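Local coordinates for protein hemolysin BL lytic component L1 (Bacillus cereus, PDB 7NMQ) that serves as a lytic component of the tripartite haemolysin BL enterotoxin and probably takes part in forming an alpha-helical pore in target-cell membranes, at residues 37-42 / 275-279; 42-48 / 165-169. One frame throughout, in Å; residues are numbered along the deposited sequence.

In the fold
Both contacts lie at one end of the long helical bundle, with centres about 33 Å (contact 1) and 38 Å (contact 2) from the centre of the chain. Contact 1 sets the loop between helices 10-33 and 45-103 against the start of helix 275-325; contact 2 sets the end of that loop and the first turn of helix 45-103 against the end of helix 161-169. Their centres are about 10 Å apart. They touch where L39 CD2 meets L166 CD2 at 4.2 Å and L39 CB meets L44 CD1 at 4.3 Å. In sequence, both segments of contact 2 fall between those of contact 1, save the shared I42. Diethylene glycol, probably from the crystallisation liquor, is bound about 3 Å from the N41 side chain.

Contact 1 (37-42 / 275-279); sequences VNLSNI and RANQA
The loop 37-42 runs over the first turn of helix 275-325, with CA-CA distances of 6.1 Å from V37 to A279 and 6.6 Å from L39 to A276, and a type II turn from L39 to I42 then bends it past R275. A279 CB touches both V37 CG2 (3.6 Å) and L39 CD2, while I42 CD1 packs on the aliphatic part of R275. That arginine, bent at chi3 (-64°), brings NH1 to the carbonyl O of S40 at 2.7 Å; the acceptor lies in the guanidinium plane, although NH1 stands above the carbonyl plane. N38 ND2 comes over one guanidinium face near its rim, 3.5 Å from R275 CZ, with the amide and guanidinium planes 38° apart. N38 OD1 accepts from S40 N (3.0 Å), making an Asx turn that holds the amide's rotation; S40 OG adds a second bond in the conformer given. A water 2.6 Å from N38 O is also within hydrogen-bonding distance of R275 O, bridging the two carbonyls. The chemistry implies a polar, arginine-centred outer part beside a buried apolar part that extends to L52 of helix 45-103.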
ATOM      1  N   VAL A  37     -11.849 -21.825 -10.099  1.00 12.19           N
ATOM      2  CA  VAL A  37     -11.899 -23.039  -9.240  1.00 12.73           C
ATOM      3  C   VAL A  37     -12.336 -24.226 -10.089  1.00 12.92           C
ATOM      4  O   VAL A  37     -13.314 -24.155 -10.839  1.00 13.27           O
ATOM      5  CB  VAL A  37     -12.810 -22.834  -8.027  1.00 12.84           C
ATOM      6  CG1 VAL A  37     -14.275 -22.624  -8.378  1.00 13.24           C
ATOM      7  CG2 VAL A  37     -12.706 -23.978  -7.046  1.00 13.43           C
ATOM      8  N   ASN A  38     -11.639 -25.332  -9.899  1.00 13.34           N
ATOM      9  CA  ASN A  38     -11.954 -26.590 -10.592  1.00 13.16           C
ATOM     10  C   ASN A  38     -12.859 -27.454  -9.712  1.00 12.90           C
ATOM     11  O   ASN A  38     -12.393 -28.075  -8.764  1.00 12.84           O
ATOM     12  CB  ASN A  38     -10.667 -27.321 -10.980  1.00 13.64           C
ATOM     13  CG  ASN A  38     -10.939 -28.609 -11.747  1.00 16.02           C
ATOM     14  OD1 ASN A  38     -12.077 -29.006 -12.002  1.00 16.15           O
ATOM     15  ND2 ASN A  38      -9.866 -29.267 -12.106  1.00 17.05           N
ATOM     16  N   LEU A  39     -14.130 -27.507 -10.071  1.00 13.54           N
ATOM     17  CA  LEU A  39     -15.082 -28.495  -9.492  1.00 13.75           C
ATOM     18  C   LEU A  39     -15.714 -29.323 -10.602  1.00 14.11           C
ATOM     19  O   LEU A  39     -16.868 -29.772 -10.457  1.00 17.09           O
ATOM     20  CB  LEU A  39     -16.121 -27.757  -8.659  1.00 15.00           C
ATOM     21  CG  LEU A  39     -15.571 -27.354  -7.295  1.00 14.96           C
ATOM     22  CD1 LEU A  39     -16.483 -26.343  -6.649  1.00 16.75           C
ATOM     23  CD2 LEU A  39     -15.361 -28.569  -6.387  1.00 14.92           C
ATOM     24  N   SER A  40     -14.997 -29.533 -11.688  0.50 15.29           N
ATOM     25  CA  SER A  40     -15.523 -30.330 -12.814  0.50 16.67           C
ATOM     26  C   SER A  40     -15.649 -31.797 -12.375  0.50 17.73           C
ATOM     27  O   SER A  40     -14.789 -32.286 -11.638  0.50 18.19           O
ATOM     28  CB  SER A  40     -14.666 -30.182 -14.016  0.50 17.15           C
ATOM     29  OG  SER A  40     -13.413 -30.792 -13.789  0.50 21.05           O
ATOM     30  N   ASN A  41     -16.715 -32.457 -12.816  1.00 19.36           N
ATOM     31  CA  ASN A  41     -17.001 -33.892 -12.557  1.00 21.43           C
ATOM     32  C   ASN A  41     -17.260 -34.133 -11.078  1.00 19.64           C
ATOM     33  O   ASN A  41     -17.053 -35.242 -10.593  1.00 26.58           O
ATOM     34  CB  ASN A  41     -15.878 -34.815 -13.049  1.00 25.64           C
ATOM     35  CG  ASN A  41     -16.329 -36.261 -13.144  1.00 30.22           C
ATOM     36  OD1 ASN A  41     -17.371 -36.528 -13.721  1.00 38.90           O
ATOM     37  ND2 ASN A  41     -15.576 -37.198 -12.583  1.00 35.44           N
ATOM     38  N   ILE A  42     -17.786 -33.133 -10.384  1.00 20.05           N
ATOM     39  CA  ILE A  42     -18.343 -33.294  -9.031  1.00 21.00           C
ATOM     40  C   ILE A  42     -19.795 -32.884  -9.154  1.00 19.51           C
ATOM     41  O   ILE A  42     -20.063 -31.802  -9.721  1.00 20.64           O
ATOM     42  CB  ILE A  42     -17.546 -32.485  -8.014  1.00 21.79           C
ATOM     43  CG1 ILE A  42     -16.144 -33.089  -7.939  1.00 25.83           C
ATOM     44  CG2 ILE A  42     -18.243 -32.419  -6.657  1.00 24.22           C
ATOM     45  CD1 ILE A  42     -15.190 -32.304  -7.141  1.00 26.89           C
ATOM     46  N   ARG A 275     -10.084 -33.117  -5.026  1.00 13.50           N
ATOM     47  CA  ARG A 275     -10.532 -31.958  -5.834  1.00 12.53           C
ATOM     48  C   ARG A 275     -11.480 -31.087  -4.989  1.00 12.16           C
ATOM     49  O   ARG A 275     -11.396 -29.854  -5.054  1.00 12.22           O
ATOM     50  CB  ARG A 275     -11.148 -32.380  -7.167  1.00 13.59           C
ATOM     51  CG  ARG A 275     -11.675 -31.196  -7.950  1.00 13.64           C
ATOM     52  CD  ARG A 275     -12.037 -31.605  -9.362  1.00 14.30           C
ATOM     53  NE  ARG A 275     -10.913 -32.064 -10.154  1.00 15.10           N
ATOM     54  CZ  ARG A 275     -11.008 -32.536 -11.408  1.00 15.40           C
ATOM     55  NH1 ARG A 275     -12.183 -32.678 -11.965  1.00 16.31           N
ATOM     56  NH2 ARG A 275      -9.933 -32.897 -12.077  1.00 18.57           N
ATOM     57  N   ALA A 276     -12.496 -31.677  -4.350  1.00 13.14           N
ATOM     58  CA  ALA A 276     -13.469 -30.898  -3.557  1.00 13.00           C
ATOM     59  C   ALA A 276     -12.743 -30.129  -2.450  1.00 13.10           C
ATOM     60  O   ALA A 276     -13.037 -28.941  -2.246  1.00 13.68           O
ATOM     61  CB  ALA A 276     -14.519 -31.804  -2.980  1.00 14.22           C
ATOM     62  N   ASN A 277     -11.833 -30.774  -1.747  1.00 13.71           N
ATOM     63  CA  ASN A 277     -11.132 -30.125  -0.618  1.00 13.55           C
ATOM     64  C   ASN A 277     -10.181 -29.082  -1.170  1.00 13.57           C
ATOM     65  O   ASN A 277     -10.042 -27.985  -0.526  1.00 14.09           O
ATOM     66  CB  ASN A 277     -10.463 -31.162   0.264  1.00 15.59           C
ATOM     67  CG  ASN A 277     -11.478 -31.839   1.165  1.00 19.40           C
ATOM     68  OD1 ASN A 277     -11.832 -32.986   0.984  1.00 26.42           O
ATOM     69  ND2 ASN A 277     -11.904 -31.160   2.203  1.00 25.04           N
ATOM     70  N   GLN A 278      -9.581 -29.297  -2.323  1.00 13.20           N
ATOM     71  CA  GLN A 278      -8.750 -28.239  -2.959  1.00 13.16           C
ATOM     72  C   GLN A 278      -9.612 -27.016  -3.260  1.00 13.17           C
ATOM     73  O   GLN A 278      -9.121 -25.894  -3.164  1.00 13.42           O
ATOM     74  CB  GLN A 278      -8.045 -28.734  -4.221  1.00 13.55           C
ATOM     75  CG  GLN A 278      -6.894 -29.640  -3.893  1.00 14.63           C
ATOM     76  CD  GLN A 278      -6.125 -30.105  -5.098  1.00 17.49           C
ATOM     77  OE1 GLN A 278      -6.591 -30.039  -6.232  1.00 21.58           O
ATOM     78  NE2 GLN A 278      -4.933 -30.588  -4.843  1.00 19.04           N
ATOM     79  N   ALA A 279     -10.861 -27.227  -3.645  1.00 12.52           N
ATOM     80  CA  ALA A 279     -11.767 -26.113  -3.958  1.00 11.91           C
ATOM     81  C   ALA A 279     -12.067 -25.361  -2.663  1.00 12.21           C
ATOM     82  O   ALA A 279     -12.111 -24.152  -2.689  1.00 11.91           O
ATOM     83  CB  ALA A 279     -13.050 -26.596  -4.594  1.00 13.49           C
TER
HETATM   84  O   HOH W   1     -10.523 -27.951  -6.927  1.00 14.31           O

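Contact 2 (42-48 / 165-169); sequences IDLGSEG and ILAGQ
The torsions of I165 and L44 put I165 CD1 on G48 and L44 CD2 against L166 CD2: I165 carries CG1 opposite its carbonyl carbon (chi1 -66°) and its chain is extended beyond CG1, whereas L44, with CG likewise opposite the carbonyl carbon (chi1 -56°), turns CD2 toward helix 161-169. CD1 of I165 packs straight on the backbone of G48, 3.5 Å from its CA and 3.6 Å from its N, and the CA atoms of these two residues are the nearest pair across the segments, 6.8 Å apart. Beside it, CG of E47 touches the same CD1, the two side chains crossing at about a right angle. The other branch of I165, CG2, faces the carbonyl O of L44 at 3.9 Å. Further along, L44 CD2 lies against L166 CD2 at 3.8 Å, methyl against methyl, and more loosely against I165 CG2.

The polar edge belongs to Q169, whose chain is extended beyond CG. Its NE2 reaches the carbonyl O of D43 at 2.9 Å, but the angle at the hydrogen is just 129°, so this bond is weak. OE1 of the same amide lies 3.8 Å from CG2 of I42. D43 has its own task within the loop: OD1 accepts from G45 N at 2.9 Å, a capping bond at the turn leading into helix 45-103, with the donor above the carboxylate plane.

Around the contact, L44 and I165 also rest on helix 45-103 itself, through L52 and L51. L166 touches I173 of helix 173-200 and V280 of helix 275-325, placing the end of helix 161-169 among three longer helices.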
ATOM      1  N   ILE A  42     -17.786 -33.133 -10.384  1.00 20.05           N
ATOM      2  CA  ILE A  42     -18.343 -33.294  -9.031  1.00 21.00           C
ATOM      3  C   ILE A  42     -19.795 -32.884  -9.154  1.00 19.51           C
ATOM      4  O   ILE A  42     -20.063 -31.802  -9.721  1.00 20.64           O
ATOM      5  CB  ILE A  42     -17.546 -32.485  -8.014  1.00 21.79           C
ATOM      6  CG1 ILE A  42     -16.144 -33.089  -7.939  1.00 25.83           C
ATOM      7  CG2 ILE A  42     -18.243 -32.419  -6.657  1.00 24.22           C
ATOM      8  CD1 ILE A  42     -15.190 -32.304  -7.141  1.00 26.89           C
ATOM      9  N   ASP A  43     -20.692 -33.783  -8.744  1.00 21.27           N
ATOM     10  CA  ASP A  43     -22.145 -33.496  -8.835  1.00 22.78           C
ATOM     11  C   ASP A  43     -22.501 -32.530  -7.708  1.00 20.19           C
ATOM     12  O   ASP A  43     -22.487 -32.931  -6.552  1.00 25.50           O
ATOM     13  CB  ASP A  43     -23.031 -34.738  -8.792  1.00 28.66           C
ATOM     14  CG  ASP A  43     -24.516 -34.429  -8.980  1.00 30.17           C
ATOM     15  OD1 ASP A  43     -24.869 -33.254  -9.320  1.00 28.48           O
ATOM     16  OD2 ASP A  43     -25.308 -35.382  -8.839  1.00 38.66           O
ATOM     17  N   LEU A  44     -22.826 -31.306  -8.072  1.00 17.20           N
ATOM     18  CA  LEU A  44     -23.175 -30.250  -7.093  1.00 17.85           C
ATOM     19  C   LEU A  44     -24.672 -29.983  -7.125  1.00 18.41           C
ATOM     20  O   LEU A  44     -25.121 -29.103  -6.328  1.00 18.30           O
ATOM     21  CB  LEU A  44     -22.424 -28.969  -7.461  1.00 19.47           C
ATOM     22  CG  LEU A  44     -20.917 -29.074  -7.578  1.00 18.89           C
ATOM     23  CD1 LEU A  44     -20.359 -27.768  -8.100  1.00 20.10           C
ATOM     24  CD2 LEU A  44     -20.319 -29.436  -6.232  1.00 19.82           C
ATOM     25  N   GLY A  45     -25.399 -30.689  -7.995  1.00 17.27           N
ATOM     26  CA  GLY A  45     -26.798 -30.355  -8.266  1.00 16.60           C
ATOM     27  C   GLY A  45     -26.918 -29.032  -9.001  1.00 14.85           C
ATOM     28  O   GLY A  45     -25.907 -28.349  -9.254  1.00 16.23           O
ATOM     29  N   SER A  46     -28.126 -28.649  -9.357  1.00 14.29           N
ATOM     30  CA  SER A  46     -28.337 -27.421 -10.141  1.00 14.72           C
ATOM     31  C   SER A  46     -27.951 -26.228  -9.274  1.00 14.44           C
ATOM     32  O   SER A  46     -27.425 -25.252  -9.825  1.00 15.16           O
ATOM     33  CB  SER A  46     -29.742 -27.344 -10.627  1.00 16.05           C
ATOM     34  OG  SER A  46     -29.918 -28.246 -11.709  1.00 20.05           O
ATOM     35  N   GLU A  47     -28.241 -26.300  -7.978  1.00 14.83           N
ATOM     36  CA  GLU A  47     -27.978 -25.161  -7.047  1.00 16.04           C
ATOM     37  C   GLU A  47     -26.472 -24.902  -7.046  1.00 13.84           C
ATOM     38  O   GLU A  47     -26.014 -23.774  -7.324  1.00 13.83           O
ATOM     39  CB  GLU A  47     -28.445 -25.440  -5.624  1.00 18.08           C
ATOM     40  CG  GLU A  47     -28.073 -24.333  -4.652  1.00 22.07           C
ATOM     41  CD  GLU A  47     -28.676 -22.971  -4.916  1.00 28.15           C
ATOM     42  OE1 GLU A  47     -29.721 -22.907  -5.619  1.00 35.05           O
ATOM     43  OE2 GLU A  47     -28.122 -21.964  -4.369  1.00 28.86           O
ATOM     44  N   GLY A  48     -25.701 -25.975  -6.883  1.00 14.62           N
ATOM     45  CA  GLY A  48     -24.242 -25.890  -6.866  1.00 14.20           C
ATOM     46  C   GLY A  48     -23.677 -25.473  -8.207  1.00 13.01           C
ATOM     47  O   GLY A  48     -22.715 -24.714  -8.255  1.00 13.90           O
ATOM     48  N   ILE A 165     -22.591 -26.941   0.279  1.00 12.57           N
ATOM     49  CA  ILE A 165     -22.867 -28.106  -0.592  1.00 12.70           C
ATOM     50  C   ILE A 165     -21.698 -29.077  -0.456  1.00 11.58           C
ATOM     51  O   ILE A 165     -21.903 -30.285  -0.237  1.00 12.42           O
ATOM     52  CB  ILE A 165     -23.108 -27.685  -2.042  1.00 13.53           C
ATOM     53  CG1 ILE A 165     -24.382 -26.862  -2.124  1.00 14.45           C
ATOM     54  CG2 ILE A 165     -23.137 -28.874  -2.979  1.00 15.25           C
ATOM     55  CD1 ILE A 165     -24.579 -26.216  -3.438  1.00 16.60           C
ATOM     56  N   LEU A 166     -20.481 -28.594  -0.537  1.00 11.48           N
ATOM     57  CA  LEU A 166     -19.333 -29.483  -0.408  1.00 12.02           C
ATOM     58  C   LEU A 166     -19.281 -30.098   0.998  1.00 11.82           C
ATOM     59  O   LEU A 166     -18.968 -31.308   1.122  1.00 12.18           O
ATOM     60  CB  LEU A 166     -18.068 -28.713  -0.752  1.00 12.53           C
ATOM     61  CG  LEU A 166     -17.977 -28.189  -2.172  1.00 13.44           C
ATOM     62  CD1 LEU A 166     -16.723 -27.347  -2.340  1.00 14.65           C
ATOM     63  CD2 LEU A 166     -18.001 -29.320  -3.186  1.00 14.98           C
ATOM     64  N   ALA A 167     -19.579 -29.351   2.056  1.00 11.87           N
ATOM     65  CA  ALA A 167     -19.590 -29.860   3.437  1.00 12.26           C
ATOM     66  C   ALA A 167     -20.707 -30.891   3.610  1.00 12.48           C
ATOM     67  O   ALA A 167     -20.587 -31.775   4.447  1.00 14.59           O
ATOM     68  CB  ALA A 167     -19.769 -28.702   4.401  1.00 12.81           C
ATOM     69  N   GLY A 168     -21.762 -30.801   2.804  1.00 12.18           N
ATOM     70  CA  GLY A 168     -22.806 -31.822   2.823  1.00 13.01           C
ATOM     71  C   GLY A 168     -22.263 -33.141   2.298  1.00 12.91           C
ATOM     72  O   GLY A 168     -22.695 -34.203   2.742  1.00 15.91           O
ATOM     73  N   GLN A 169     -21.290 -33.090   1.421  1.00 13.29           N
ATOM     74  CA  GLN A 169     -20.637 -34.291   0.849  1.00 14.01           C
ATOM     75  C   GLN A 169     -19.498 -34.826   1.718  1.00 14.74           C
ATOM     76  O   GLN A 169     -19.220 -36.033   1.618  1.00 15.75           O
ATOM     77  CB  GLN A 169     -20.077 -34.005  -0.539  1.00 15.82           C
ATOM     78  CG  GLN A 169     -21.131 -33.554  -1.519  1.00 17.51           C
ATOM     79  CD  GLN A 169     -20.605 -33.326  -2.909  1.00 22.30           C
ATOM     80  OE1 GLN A 169     -19.425 -33.515  -3.200  1.00 27.22           O
ATOM     81  NE2 GLN A 169     -21.514 -32.945  -3.791  1.00 27.35           N
TER